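PDB 1ZUD: sulfur carrier protein ThiS adenylyltransferase from Escherichia coli, which catalyses the ATP-dependent adenylation of the C-terminal glycine of the sulfur carrier protein ThiS in thiamine biosynthesis. Local coordinates for residues I34-Y46 / S66-D78. Numbering follows the deposited sequence. Where two conformers were deposited one is given.
Sequences IGLGGLGTPAALY and SNLQRQILFTTED
Thr41 is the bump at the middle of this contact: its side chain pushes into the hollow formed by the Gln71-Phe74 type I turn. Its CB meets Leu73 CB at 3.8 Å, its CG2 reaches Phe74 CE1 obliquely at 3.6 Å, and its OG1 lies over Gln71 CA. OG1, set between the backbone N and the carbonyl carbon (chi1 55°), hydrogen-bonds back to Gly37 O (2.8 Å), which also accepts from Thr41 N on the opposite face of its plane. One helical turn on, Leu73 CD1 sits in the fork of Leu45, 3.6 Å from its CD2, the two side chains passing in opposite directions; in the conformer given, Ile72 rests CG1 on Leu45 CD1. At the other end the extended Gln71 side chain lies along the bare glycine backbone, CG 3.4 Å from Gly37 C, and its OE1 accepts from the ATP-binding Lys83. With alanine in its place, Gly37 would probably lose this cover and Lys83 its acceptor. Leu36 O, buried without a polar partner, faces the Phe74 ring edge. A water donates to both Gly38 O (2.7 Å) and Arg70 O, joining two ATP-site residues. The strand-turn-helix with Gly35, Gly37 and Gly40 is consistent with the glycine-rich nucleotide-binding loop of a Rossmann-type fold, here backed by the loop carrying Arg70.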
loop_
_atom_site.group_PDB
_atom_site.type_symbol
_atom_site.label_atom_id
_atom_site.label_comp_id
_atom_site.label_asym_id
_atom_site.label_seq_id
_atom_site.Cartn_x
_atom_site.Cartn_y
_atom_site.Cartn_z
ATOM N N ILE C 34 17.228 -6.860 -2.371
ATOM C CA ILE C 34 18.155 -7.022 -1.254
ATOM C C ILE C 34 17.371 -6.913 0.059
ATOM O O ILE C 34 16.893 -5.850 0.400
ATOM C CB ILE C 34 19.241 -5.959 -1.320
ATOM C CG1 ILE C 34 19.886 -6.005 -2.717
ATOM C CG2 ILE C 34 20.322 -6.268 -0.303
ATOM C CD1 ILE C 34 20.881 -4.841 -2.921
ATOM N N GLY C 35 17.232 -8.036 0.778
ATOM C CA GLY C 35 16.446 -8.058 2.002
ATOM C C GLY C 35 15.169 -8.847 1.757
ATOM O O GLY C 35 14.375 -8.493 0.920
ATOM N N LEU C 36 14.999 -9.967 2.445
ATOM C CA LEU C 36 13.797 -10.791 2.261
ATOM C C LEU C 36 12.949 -10.795 3.538
ATOM O O LEU C 36 12.585 -11.864 4.092
ATOM C CB LEU C 36 14.200 -12.220 1.867
ATOM C CG LEU C 36 14.889 -12.282 0.490
ATOM C CD1 LEU C 36 15.438 -13.718 0.170
ATOM C CD2 LEU C 36 13.870 -11.809 -0.559
ATOM N N GLY C 37 12.615 -9.580 3.973
ATOM C CA GLY C 37 11.838 -9.373 5.189
ATOM C C GLY C 37 10.447 -8.858 4.946
ATOM O O GLY C 37 9.777 -9.302 4.025
ATOM N N GLY C 38 9.986 -7.924 5.777
ATOM C CA GLY C 38 8.639 -7.405 5.582
ATOM C C GLY C 38 8.471 -6.677 4.239
ATOM O O GLY C 38 7.383 -6.650 3.609
ATOM N N LEU C 39 9.533 -6.036 3.778
ATOM C CA LEU C 39 9.409 -5.301 2.507
ATOM C C LEU C 39 9.645 -6.260 1.342
ATOM O O LEU C 39 8.963 -6.253 0.306
ATOM C CB LEU C 39 10.517 -4.215 2.404
ATOM C CG LEU C 39 10.441 -3.069 3.406
ATOM C CD1 LEU C 39 11.747 -2.199 3.324
ATOM C CD2 LEU C 39 9.184 -2.210 3.015
ATOM N N GLY C 40 10.688 -7.047 1.514
ATOM C CA GLY C 40 11.097 -7.911 0.441
ATOM C C GLY C 40 10.197 -9.074 0.105
ATOM O O GLY C 40 10.101 -9.416 -1.088
ATOM N N THR C 41 9.573 -9.692 1.109
ATOM C CA THR C 41 8.748 -10.850 0.747
ATOM C C THR C 41 7.533 -10.459 -0.136
ATOM O O THR C 41 7.310 -11.116 -1.138
ATOM C CB THR C 41 8.302 -11.647 1.996
ATOM O OG1 THR C 41 7.634 -10.788 2.912
ATOM C CG2 THR C 41 9.505 -12.259 2.681
ATOM N N PRO C 42 6.753 -9.396 0.189
ATOM C CA PRO C 42 5.649 -9.128 -0.766
ATOM C C PRO C 42 6.190 -8.625 -2.098
ATOM O O PRO C 42 5.619 -8.942 -3.155
ATOM C CB PRO C 42 4.801 -8.056 -0.105
ATOM C CG PRO C 42 5.702 -7.482 0.934
ATOM C CD PRO C 42 6.694 -8.493 1.353
ATOM N N ALA C 43 7.266 -7.833 -2.080
ATOM C CA ALA C 43 7.787 -7.373 -3.373
ATOM C C ALA C 43 8.177 -8.567 -4.255
ATOM O O ALA C 43 7.863 -8.621 -5.456
ATOM C CB ALA C 43 9.008 -6.438 -3.180
ATOM N N ALA C 44 8.837 -9.547 -3.677
ATOM C CA ALA C 44 9.243 -10.693 -4.491
ATOM C C ALA C 44 8.003 -11.490 -5.014
ATOM O O ALA C 44 7.987 -11.913 -6.175
ATOM C CB ALA C 44 10.169 -11.631 -3.669
ATOM N N LEU C 45 6.993 -11.675 -4.160
ATOM C CA LEU C 45 5.786 -12.423 -4.539
ATOM C C LEU C 45 5.139 -11.735 -5.738
ATOM O O LEU C 45 4.781 -12.380 -6.702
ATOM C CB LEU C 45 4.763 -12.467 -3.376
ATOM C CG LEU C 45 4.974 -13.672 -2.441
ATOM C CD1 LEU C 45 4.368 -13.384 -1.057
ATOM C CD2 LEU C 45 4.418 -14.957 -3.112
ATOM N N TYR C 46 4.953 -10.421 -5.656
ATOM C CA TYR C 46 4.296 -9.695 -6.762
ATOM C C TYR C 46 5.124 -9.632 -8.020
ATOM O O TYR C 46 4.583 -9.656 -9.149
ATOM C CB TYR C 46 3.894 -8.266 -6.331
ATOM C CG TYR C 46 2.657 -8.287 -5.470
ATOM C CD1 TYR C 46 2.757 -8.127 -4.075
ATOM C CD2 TYR C 46 1.413 -8.593 -6.027
ATOM C CE1 TYR C 46 1.654 -8.299 -3.251
ATOM C CE2 TYR C 46 0.265 -8.736 -5.209
ATOM C CZ TYR C 46 0.410 -8.589 -3.813
ATOM O OH TYR C 46 -0.686 -8.690 -2.997
ATOM N N SER C 66 9.038 -15.247 14.983
ATOM C CA SER C 66 8.552 -13.864 15.057
ATOM C C SER C 66 8.496 -13.138 13.689
ATOM O O SER C 66 7.913 -12.064 13.570
ATOM C CB SER C 66 9.406 -13.063 16.033
ATOM O OG SER C 66 10.673 -12.853 15.462
ATOM N N ASN C 67 9.104 -13.722 12.671
ATOM C CA ASN C 67 9.057 -13.189 11.298
ATOM C C ASN C 67 7.681 -13.304 10.644
ATOM O O ASN C 67 7.292 -12.472 9.828
ATOM C CB ASN C 67 9.959 -14.012 10.358
ATOM C CG ASN C 67 11.440 -13.892 10.673
ATOM O OD1 ASN C 67 12.226 -14.638 10.103
ATOM N ND2 ASN C 67 11.825 -12.953 11.560
ATOM N N LEU C 68 6.964 -14.375 10.983
ATOM C CA LEU C 68 5.732 -14.691 10.321
ATOM C C LEU C 68 4.657 -13.632 10.403
ATOM O O LEU C 68 3.827 -13.565 9.516
ATOM C CB LEU C 68 5.207 -16.070 10.817
ATOM C CG LEU C 68 6.273 -17.213 10.685
ATOM C CD1 LEU C 68 5.640 -18.650 10.992
ATOM C CD2 LEU C 68 6.854 -17.246 9.232
ATOM N N GLN C 69 4.690 -12.785 11.420
ATOM C CA GLN C 69 3.678 -11.746 11.536
ATOM C C GLN C 69 3.735 -10.781 10.340
ATOM O O GLN C 69 2.775 -10.045 10.089
ATOM C CB GLN C 69 3.908 -11.005 12.866
ATOM C CG GLN C 69 3.136 -9.745 13.084
ATOM C CD GLN C 69 4.065 -8.517 12.862
ATOM O OE1 GLN C 69 5.222 -8.682 12.478
ATOM N NE2 GLN C 69 3.561 -7.325 13.109
ATOM N N ARG C 70 4.849 -10.749 9.602
ATOM C CA ARG C 70 4.897 -9.795 8.467
ATOM C C ARG C 70 5.575 -10.308 7.228
ATOM O O ARG C 70 5.498 -9.688 6.175
ATOM C CB ARG C 70 5.586 -8.466 8.912
ATOM C CG ARG C 70 7.037 -8.612 9.321
ATOM C CD ARG C 70 7.542 -7.459 10.197
ATOM N NE ARG C 70 8.885 -7.760 10.708
ATOM C CZ ARG C 70 9.123 -8.705 11.609
ATOM N NH1 ARG C 70 8.104 -9.408 12.115
ATOM N NH2 ARG C 70 10.370 -9.003 11.953
ATOM N N GLN C 71 6.280 -11.427 7.333
ATOM C CA GLN C 71 7.010 -11.963 6.173
ATOM C C GLN C 71 6.187 -13.119 5.624
ATOM O O GLN C 71 6.481 -14.295 5.913
ATOM C CB GLN C 71 8.390 -12.389 6.642
ATOM C CG GLN C 71 9.156 -11.118 7.191
ATOM C CD GLN C 71 10.495 -11.398 7.808
ATOM O OE1 GLN C 71 11.120 -12.425 7.545
ATOM N NE2 GLN C 71 10.986 -10.441 8.592
ATOM N N ILE C 72 5.185 -12.731 4.830
ATOM C CA ILE C 72 4.131 -13.567 4.237
ATOM C C ILE C 72 4.472 -14.667 3.268
ATOM O O ILE C 72 3.591 -15.437 2.866
ATOM C CB ILE C 72 3.054 -12.687 3.551
ATOM C CG1 ILE C 72 3.658 -12.007 2.315
ATOM C CG2 ILE C 72 2.500 -11.666 4.544
ATOM C CD1 ILE C 72 2.719 -11.049 1.628
ATOM N N LEU C 73 5.728 -14.746 2.876
ATOM C CA LEU C 73 6.169 -15.776 1.966
ATOM C C LEU C 73 6.525 -17.053 2.739
ATOM O O LEU C 73 6.519 -18.125 2.161
ATOM C CB LEU C 73 7.408 -15.277 1.222
ATOM C CG LEU C 73 8.068 -16.070 0.107
ATOM C CD1 LEU C 73 6.937 -16.314 -0.943
ATOM C CD2 LEU C 73 9.292 -15.255 -0.546
ATOM N N PHE C 74 6.810 -16.928 4.037
ATOM C CA PHE C 74 7.263 -18.042 4.875
ATOM C C PHE C 74 6.178 -18.747 5.714
ATOM O O PHE C 74 5.106 -18.228 5.875
ATOM C CB PHE C 74 8.363 -17.521 5.806
ATOM C CG PHE C 74 9.407 -16.704 5.090
ATOM C CD1 PHE C 74 9.820 -15.494 5.588
ATOM C CD2 PHE C 74 9.993 -17.191 3.910
ATOM C CE1 PHE C 74 10.819 -14.756 4.915
ATOM C CE2 PHE C 74 10.979 -16.479 3.243
ATOM C CZ PHE C 74 11.389 -15.254 3.756
ATOM N N THR C 75 6.456 -19.941 6.224
ATOM C CA THR C 75 5.461 -20.605 7.053
ATOM C C THR C 75 6.143 -21.215 8.270
ATOM O O THR C 75 7.376 -21.177 8.425
ATOM C CB THR C 75 4.718 -21.732 6.297
ATOM O OG1 THR C 75 5.615 -22.807 6.055
ATOM C CG2 THR C 75 4.164 -21.238 4.975
ATOM N N THR C 76 5.337 -21.771 9.159
ATOM C CA THR C 76 5.885 -22.366 10.355
ATOM C C THR C 76 6.836 -23.504 9.988
ATOM O O THR C 76 7.801 -23.750 10.699
ATOM C CB THR C 76 4.718 -22.869 11.297
ATOM O OG1 THR C 76 4.040 -21.737 11.844
ATOM C CG2 THR C 76 5.239 -23.646 12.473
ATOM N N GLU C 77 6.586 -24.175 8.868
ATOM C CA GLU C 77 7.451 -25.279 8.444
ATOM C C GLU C 77 8.827 -24.790 7.982
ATOM O O GLU C 77 9.759 -25.577 7.851
ATOM C CB GLU C 77 6.808 -26.083 7.296
ATOM C CG GLU C 77 5.511 -26.808 7.671
ATOM C CD GLU C 77 4.249 -26.029 7.277
ATOM O OE1 GLU C 77 4.188 -24.798 7.536
ATOM O OE2 GLU C 77 3.318 -26.657 6.711
ATOM N N ASP C 78 8.967 -23.497 7.729
ATOM C CA ASP C 78 10.260 -23.027 7.275
ATOM C C ASP C 78 11.140 -22.524 8.388
ATOM O O ASP C 78 12.247 -22.092 8.115
ATOM C CB ASP C 78 10.094 -21.882 6.278
ATOM C CG ASP C 78 9.291 -22.300 5.061
ATOM O OD1 ASP C 78 9.590 -23.369 4.494
ATOM O OD2 ASP C 78 8.358 -21.562 4.675
HETATM O O HOH W 1 5.123 -7.732 4.562
#